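Side-chain contact in endoglucanase (Clostridium thermocellum, PDB 2YIK), which probably hydrolyses internal beta-1,4-glucosidic bonds of cellulose, as a cellulosomal family 9 glycoside hydrolase: residues L291-N295 / E296-D300. Residues are numbered along the deposited sequence; the frame is centred on the assembly and turned at random.
Sequences LATQN and EHYLD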
# COMPACT_ATOMS: atom_id res chain seq x y z
N LEU A 291 -4.53 -14.55 11.38
CA LEU A 291 -4.07 -13.73 12.50
C LEU A 291 -5.28 -13.09 13.19
O LEU A 291 -5.34 -12.99 14.41
CB LEU A 291 -3.11 -12.65 11.98
CG LEU A 291 -2.02 -12.08 12.90
CD1 LEU A 291 -1.25 -13.21 13.57
CD2 LEU A 291 -1.06 -11.22 12.06
N ALA A 292 -6.26 -12.68 12.39
CA ALA A 292 -7.46 -12.04 12.90
C ALA A 292 -8.50 -12.97 13.51
O ALA A 292 -9.18 -12.61 14.47
CB ALA A 292 -8.12 -11.21 11.79
N THR A 293 -8.60 -14.18 12.97
CA THR A 293 -9.64 -15.13 13.43
C THR A 293 -9.28 -16.45 14.11
O THR A 293 -10.09 -17.02 14.85
CB THR A 293 -10.56 -15.57 12.22
OG1 THR A 293 -9.76 -16.24 11.22
CG2 THR A 293 -11.24 -14.37 11.58
N GLN A 294 -8.03 -16.88 13.89
CA GLN A 294 -7.46 -18.18 14.28
C GLN A 294 -8.28 -19.37 13.72
O GLN A 294 -8.23 -20.51 14.21
CB GLN A 294 -7.10 -18.28 15.81
CG GLN A 294 -6.07 -17.21 16.20
CD GLN A 294 -6.72 -16.06 16.94
OE1 GLN A 294 -6.84 -16.09 18.18
NE2 GLN A 294 -7.19 -15.06 16.20
N ASN A 295 -8.99 -19.10 12.62
CA ASN A 295 -9.76 -20.10 11.88
C ASN A 295 -8.72 -20.85 10.99
O ASN A 295 -8.14 -20.29 10.02
CB ASN A 295 -10.82 -19.43 10.97
CG ASN A 295 -11.72 -20.45 10.22
OD1 ASN A 295 -11.36 -21.63 10.01
ND2 ASN A 295 -12.89 -19.98 9.81
N GLU A 296 -8.49 -22.11 11.33
CA GLU A 296 -7.53 -22.93 10.64
C GLU A 296 -7.70 -22.99 9.12
O GLU A 296 -6.73 -23.25 8.41
CB GLU A 296 -7.55 -24.34 11.21
CG GLU A 296 -6.99 -24.45 12.63
CD GLU A 296 -5.55 -23.94 12.76
OE1 GLU A 296 -4.76 -24.15 11.81
OE2 GLU A 296 -5.20 -23.35 13.81
N HIS A 297 -8.91 -22.76 8.64
CA HIS A 297 -9.17 -22.80 7.21
C HIS A 297 -8.29 -21.81 6.45
O HIS A 297 -7.79 -22.11 5.36
CB HIS A 297 -10.64 -22.47 6.94
CG HIS A 297 -10.96 -22.27 5.50
ND1 HIS A 297 -10.93 -23.30 4.57
CD2 HIS A 297 -11.28 -21.16 4.80
CE1 HIS A 297 -11.22 -22.82 3.38
NE2 HIS A 297 -11.44 -21.53 3.49
N TYR A 298 -8.10 -20.62 7.02
CA TYR A 298 -7.27 -19.60 6.38
C TYR A 298 -5.82 -20.02 6.32
O TYR A 298 -5.15 -19.79 5.31
CB TYR A 298 -7.41 -18.27 7.12
CG TYR A 298 -8.80 -17.70 6.99
CD1 TYR A 298 -9.33 -17.42 5.73
CD2 TYR A 298 -9.58 -17.44 8.11
CE1 TYR A 298 -10.62 -16.91 5.59
CE2 TYR A 298 -10.87 -16.93 7.99
CZ TYR A 298 -11.38 -16.66 6.72
OH TYR A 298 -12.65 -16.16 6.60
N LEU A 299 -5.33 -20.64 7.39
CA LEU A 299 -3.94 -21.07 7.39
C LEU A 299 -3.77 -22.18 6.35
O LEU A 299 -2.73 -22.26 5.69
CB LEU A 299 -3.53 -21.59 8.77
CG LEU A 299 -2.02 -21.76 8.96
CD1 LEU A 299 -1.31 -20.40 8.82
CD2 LEU A 299 -1.75 -22.36 10.34
N ASP A 300 -4.80 -23.02 6.20
CA ASP A 300 -4.76 -24.11 5.23
C ASP A 300 -4.72 -23.53 3.81
O ASP A 300 -4.06 -24.09 2.93
CB ASP A 300 -5.99 -25.02 5.34
CG ASP A 300 -5.95 -25.91 6.57
OD1 ASP A 300 -4.85 -26.20 7.07
OD2 ASP A 300 -7.04 -26.34 7.02
O HOH W 1 -14.35 -17.30 8.36
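E296 follows N295 directly at the turn and sends its carboxylate elsewhere, OE1 to a salt bridge with R346 and OE2 to the Y290 hydroxyl. H297 N donates to N295 OD1 over 3.0 Å, and H297 CB lies 3.3 Å from the same oxygen; H297 NE2 hydrogen-bonds to E256. This is an N-cap: N295 sits right before helix 296-305, while helix 279-293 ends at T293 and Q294 breaks it with a positive phi (55°), a tight helix-to-helix turn within the alpha-helical family 9 catalytic domain. With CG of N295 anti to its own N (chi1 -176°) and beside the carbonyl carbon, OD1 is brought to the H297 N-H, which meets it from above the carbonyl plane. Y298 N then bonds to N295 O at 3.0 Å. The Y298 ring reaches back toward T293, whose OG1 lies at the ring edge, near its plane, 3.3 Å from CD2. N295 CB comes in obliquely, 3.7 Å from Y298 CD2. T293 OG1 also accepts from N295 N, an ST turn, and is hydrogen-bonded to L289 O. At the far end of the ring, Y298 OH holds a water at 2.7 Å, which takes a weak bond from N295 ND2; F252 packs edge-to-face with the ring.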